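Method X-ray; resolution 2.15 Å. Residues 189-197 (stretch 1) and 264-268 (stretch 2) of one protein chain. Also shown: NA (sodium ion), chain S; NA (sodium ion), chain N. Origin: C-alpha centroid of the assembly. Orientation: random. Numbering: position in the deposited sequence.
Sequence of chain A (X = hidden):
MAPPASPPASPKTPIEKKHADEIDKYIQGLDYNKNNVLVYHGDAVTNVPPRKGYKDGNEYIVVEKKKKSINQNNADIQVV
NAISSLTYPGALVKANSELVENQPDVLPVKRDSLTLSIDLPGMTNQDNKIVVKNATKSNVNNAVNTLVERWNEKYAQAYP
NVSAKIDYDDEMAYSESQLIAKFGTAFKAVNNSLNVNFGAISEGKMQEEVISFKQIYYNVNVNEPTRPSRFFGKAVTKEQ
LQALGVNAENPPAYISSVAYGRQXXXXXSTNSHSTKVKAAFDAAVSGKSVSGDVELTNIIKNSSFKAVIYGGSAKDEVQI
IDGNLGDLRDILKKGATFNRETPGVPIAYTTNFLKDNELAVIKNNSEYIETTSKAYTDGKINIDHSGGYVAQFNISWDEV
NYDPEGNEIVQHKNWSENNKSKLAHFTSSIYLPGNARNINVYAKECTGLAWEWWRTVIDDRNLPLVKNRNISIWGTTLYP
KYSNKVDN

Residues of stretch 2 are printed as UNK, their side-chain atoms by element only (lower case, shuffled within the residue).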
ATOM      1  N   ALA A 189       8.167  -7.923   9.404  1.00 44.88           N
ATOM      2  CA  ALA A 189       8.982  -9.026   8.905  1.00 45.66           C
ATOM      3  C   ALA A 189       9.250  -8.860   7.413  1.00 41.55           C
ATOM      4  O   ALA A 189      10.374  -9.044   6.947  1.00 43.52           O
ATOM      5  CB  ALA A 189       8.301 -10.360   9.179  1.00 40.42           C
ATOM      6  N   VAL A 190       8.207  -8.509   6.669  1.00 37.33           N
ATOM      7  CA  VAL A 190       8.330  -8.288   5.234  1.00 43.83           C
ATOM      8  C   VAL A 190       9.237  -7.093   4.945  1.00 44.72           C
ATOM      9  O   VAL A 190      10.026  -7.115   4.001  1.00 47.64           O
ATOM     10  CB  VAL A 190       6.949  -8.062   4.578  1.00 43.51           C
ATOM     11  CG1 VAL A 190       7.099  -7.784   3.092  1.00 44.93           C
ATOM     12  CG2 VAL A 190       6.057  -9.270   4.799  1.00 46.21           C
ATOM     13  N   ASN A 191       9.135  -6.059   5.776  1.00 46.92           N
ATOM     14  CA  ASN A 191       9.907  -4.834   5.575  1.00 47.33           C
ATOM     15  C   ASN A 191      11.407  -5.021   5.806  1.00 55.13           C
ATOM     16  O   ASN A 191      12.207  -4.156   5.453  1.00 64.70           O
ATOM     17  CB  ASN A 191       9.373  -3.698   6.453  1.00 40.59           C
ATOM     18  CG  ASN A 191       9.873  -2.334   6.011  1.00 47.63           C
ATOM     19  OD1 ASN A 191       9.967  -2.052   4.816  1.00 35.49           O
ATOM     20  ND2 ASN A 191      10.207  -1.484   6.976  1.00 50.04           N
ATOM     21  N   ASN A 192      11.787  -6.150   6.397  1.00 56.74           N
ATOM     22  CA  ASN A 192      13.199  -6.483   6.554  1.00 61.42           C
ATOM     23  C   ASN A 192      13.842  -6.838   5.216  1.00 59.91           C
ATOM     24  O   ASN A 192      15.064  -6.889   5.097  1.00 61.92           O
ATOM     25  CB  ASN A 192      13.389  -7.622   7.560  1.00 65.46           C
ATOM     26  CG  ASN A 192      13.240  -7.164   8.999  1.00 66.54           C
ATOM     27  OD1 ASN A 192      13.459  -5.995   9.316  1.00 70.06           O
ATOM     28  ND2 ASN A 192      12.874  -8.087   9.880  1.00 64.52           N
ATOM     29  N   SER A 193      13.005  -7.084   4.214  1.00 58.32           N
ATOM     30  CA  SER A 193      13.481  -7.339   2.861  1.00 56.99           C
ATOM     31  C   SER A 193      13.185  -6.152   1.953  1.00 55.44           C
ATOM     32  O   SER A 193      14.047  -5.714   1.192  1.00 61.15           O
ATOM     33  CB  SER A 193      12.832  -8.601   2.292  1.00 57.94           C
ATOM     34  OG  SER A 193      13.074  -9.716   3.130  1.00 58.87           O
ATOM     35  N   LEU A 194      11.963  -5.634   2.039  1.00 50.95           N
ATOM     36  CA  LEU A 194      11.542  -4.513   1.199  1.00 51.46           C
ATOM     37  C   LEU A 194      12.294  -3.226   1.523  1.00 53.85           C
ATOM     38  O   LEU A 194      12.721  -2.509   0.618  1.00 54.00           O
ATOM     39  CB  LEU A 194      10.038  -4.270   1.334  1.00 46.83           C
ATOM     40  CG  LEU A 194       9.113  -5.341   0.757  1.00 50.75           C
ATOM     41  CD1 LEU A 194       7.660  -4.898   0.853  1.00 50.11           C
ATOM     42  CD2 LEU A 194       9.491  -5.657  -0.682  1.00 48.79           C
ATOM     43  N   ASN A 195      12.442  -2.942   2.815  1.00 55.85           N
ATOM     44  CA  ASN A 195      13.122  -1.737   3.287  1.00 59.97           C
ATOM     45  C   ASN A 195      12.523  -0.452   2.717  1.00 52.87           C
ATOM     46  O   ASN A 195      13.168   0.252   1.941  1.00 50.44           O
ATOM     47  CB  ASN A 195      14.625  -1.802   2.986  1.00 66.78           C
ATOM     48  CG  ASN A 195      15.302  -2.998   3.632  1.00 75.17           C
ATOM     49  OD1 ASN A 195      15.910  -3.824   2.952  1.00 80.14           O
ATOM     50  ND2 ASN A 195      15.205  -3.093   4.954  1.00 73.55           N
ATOM     51  N   VAL A 196      11.287  -0.153   3.104  1.00 46.87           N
ATOM     52  CA  VAL A 196      10.624   1.070   2.668  1.00 48.83           C
ATOM     53  C   VAL A 196      11.350   2.300   3.212  1.00 54.42           C
ATOM     54  O   VAL A 196      11.574   2.421   4.417  1.00 56.76           O
ATOM     55  CB  VAL A 196       9.150   1.106   3.112  1.00 45.33           C
ATOM     56  CG1 VAL A 196       8.503   2.418   2.697  1.00 43.58           C
ATOM     57  CG2 VAL A 196       8.391  -0.086   2.531  1.00 40.74           C
ATOM     58  N   ASN A 197      11.722   3.209   2.315  1.00 55.59           N
ATOM     59  CA  ASN A 197      12.486   4.393   2.693  1.00 56.25           C
ATOM     60  C   ASN A 197      11.585   5.523   3.191  1.00 52.75           C
ATOM     61  O   ASN A 197      11.295   6.466   2.456  1.00 49.77           O
ATOM     62  CB  ASN A 197      13.330   4.873   1.506  1.00 59.64           C
ATOM     63  CG  ASN A 197      14.481   5.767   1.925  1.00 63.53           C
ATOM     64  OD1 ASN A 197      14.385   6.510   2.901  1.00 64.96           O
ATOM     65  ND2 ASN A 197      15.581   5.697   1.183  1.00 64.19           N
ATOM     66  N   UNK A 264       2.563 -12.442  -2.773  1.00 30.56           N
ATOM     67  CA  UNK A 264       3.603 -11.571  -3.301  1.00 35.27           C
ATOM     68  C   UNK A 264       3.498 -10.192  -2.663  1.00 32.19           C
ATOM     69  O   UNK A 264       2.463  -9.533  -2.766  1.00 31.91           O
ATOM     70  c   UNK A 264       4.588 -10.525  -5.360  1.00 40.52           C
ATOM     71  c   UNK A 264       3.482 -11.419  -4.828  1.00 36.57           C
ATOM     72  c   UNK A 264       3.527 -12.779  -5.500  1.00 35.95           C
ATOM     73  N   UNK A 265       4.560  -9.766  -1.986  1.00 30.76           N
ATOM     74  CA  UNK A 265       4.635  -8.408  -1.463  1.00 35.43           C
ATOM     75  C   UNK A 265       5.455  -7.549  -2.418  1.00 40.97           C
ATOM     76  O   UNK A 265       6.509  -7.976  -2.891  1.00 41.26           O
ATOM     77  c   UNK A 265       3.416  -7.994   1.614  1.00 37.65           C
ATOM     78  o   UNK A 265       1.828 -10.159   4.088  1.00 51.28           O
ATOM     79  c   UNK A 265       4.338  -8.857   1.037  1.00 38.14           C
ATOM     80  c   UNK A 265       4.404 -10.160   1.512  1.00 43.56           C
ATOM     81  c   UNK A 265       2.575  -8.420   2.630  1.00 38.86           C
ATOM     82  c   UNK A 265       2.657  -9.722   3.080  1.00 46.66           C
ATOM     83  c   UNK A 265       3.569 -10.595   2.526  1.00 46.49           C
ATOM     84  c   UNK A 265       5.259  -8.386  -0.067  1.00 36.87           C
ATOM     85  N   UNK A 266       4.971  -6.344  -2.698  1.00 39.60           N
ATOM     86  CA  UNK A 266       5.630  -5.463  -3.660  1.00 45.87           C
ATOM     87  C   UNK A 266       6.001  -4.116  -3.059  1.00 45.82           C
ATOM     88  O   UNK A 266       5.256  -3.555  -2.254  1.00 46.08           O
ATOM     89  c   UNK A 266       5.802  -6.983  -6.326  1.00 52.26           C
ATOM     90  c   UNK A 266       4.489  -6.453  -5.780  1.00 49.63           C
ATOM     91  c   UNK A 266       4.739  -5.243  -4.883  1.00 43.85           C
ATOM     92  c   UNK A 266       3.545  -6.087  -6.910  1.00 52.26           C
ATOM     93  N   UNK A 267       7.161  -3.606  -3.461  1.00 48.02           N
ATOM     94  CA  UNK A 267       7.591  -2.265  -3.093  1.00 51.83           C
ATOM     95  C   UNK A 267       7.890  -1.472  -4.361  1.00 51.63           C
ATOM     96  O   UNK A 267       8.977  -1.580  -4.930  1.00 56.42           O
ATOM     97  c   UNK A 267      11.629  -0.000  -1.142  1.00 55.60           C
ATOM     98  c   UNK A 267       9.406  -0.972  -1.803  1.00 50.99           C
ATOM     99  c   UNK A 267       8.831  -2.325  -2.200  1.00 52.01           C
ATOM    100  n   UNK A 267      13.103  -0.085  -1.336  1.00 56.53           N
ATOM    101  c   UNK A 267      10.898  -0.937  -2.085  1.00 55.00           C
ATOM    102  N   UNK A 268       6.913  -0.692  -4.811  1.00 50.06           N
ATOM    103  CA  UNK A 268       7.085   0.159  -5.985  1.00 48.31           C
ATOM    104  C   UNK A 268       7.662   1.501  -5.548  1.00 52.59           C
ATOM    105  O   UNK A 268       7.218   2.071  -4.554  1.00 56.47           O
ATOM    106  c   UNK A 268       5.746   0.366  -6.698  1.00 44.34           C
ATOM    107  c   UNK A 268       5.595  -2.070  -7.394  1.00 46.78           C
ATOM    108  c   UNK A 268       3.851  -0.439  -8.117  1.00 46.70           C
ATOM    109  c   UNK A 268       5.324  -0.626  -7.789  1.00 45.79           C
TER
HETATM  110 NA    NA S1544       9.544  -2.181   9.768  1.00 73.33          NA
HETATM  111 NA    NA N1539       0.250  -8.490   5.091  1.00 56.28          NA
HETATM  112  O   HOH W   1      -1.912  -8.285   3.709  1.00 40.98           O
HETATM  113  O   HOH W   2      11.056  -4.169   9.813  1.00 52.16           O

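Position 264 opens the visible part of the strand with three side-chain carbons, one of which is bonded to CA and carries the other two. They lie out of reach of stretch 1. The fork at the first side-chain atom, with no heteroatom, leaves valine. The chi1 of Val264 is t, and the residue is buried.

At position 265 a single carbon leads into a ring of six carbons, and the far side of that ring bears one oxygen. Its CA-to-CB bond points toward the helix, where the ring meets the side chain of Val190. A para-hydroxylated six-membered ring on one methylene is tyrosine. In Tyr265, CG lies 3.6 Å from Val190 CG1, while Val190 CG2 stands 3.8 Å from the centroid of the ring, only 16° off its normal. The valine therefore sits over the ring face, and its CG2 makes a CH-pi contact. CB of Tyr265 is also 4.3 Å from Leu194 CD1, so the base of the tyrosine side chain reaches the next turn of the helix. The phenolic oxygen has a different role: Tyr265 OH is 2.5 Å from the sodium ion of chain N, which is also bound by water 1 and by atoms elsewhere in the structure.

Position 266 has four side-chain carbons forked at the second. As expected from strand alternation, its CA-to-CB bond points away from stretch 1. The pattern is that of leucine. The nearest side-chain approach, Leu266 CB to Leu194 CD2, is 6.4 Å. The backbone is closer, with Leu266 O 4.2 Å from Leu194 CD1.

At position 267 four carbons run in an unbranched row and end in a nitrogen. The CA-to-CB bond points toward the helix again, CB of position 267 packs 3.7 Å from Leu194 CD2, and the terminal nitrogen reaches the backbone where the helix gives way to loop. The residue is lysine. CE of Lys267 passes 4.1 Å from Val196 CA. Lys267 NZ donates a weak hydrogen bond to Leu194 O at 3.1 Å; Lys267 NZ also donates a weak one to Asn195 O at 3.3 Å. Asn195 is the first residue to leave helical geometry, with positive phi.

Position 268 again has four carbons forked at the second, out of reach of stretch 1, and is a second leucine. Leu268 is buried, with chi1 near -90° and chi2 p.

The contact joins two faces that repeat differently along the chain. On the strand, positions two apart, Tyr265 and Lys267, point toward the helix; on the helix, Val190 and Leu194 are one turn apart and point toward the strand. The register follows, with CA of Val190 7.6 Å from CA of Tyr265 and CA of Leu194 6.3 Å from CA of Lys267. The axes are inclined at 47° and approach to 9.5 Å, and the two stretches together bury 328 Å². Apolar packing against the tyrosine face supports one part of the contact, while the lysine combines packing along its chain with weak polar bonds at the helix terminus.

Stretch 2 (264-268) VYLKL
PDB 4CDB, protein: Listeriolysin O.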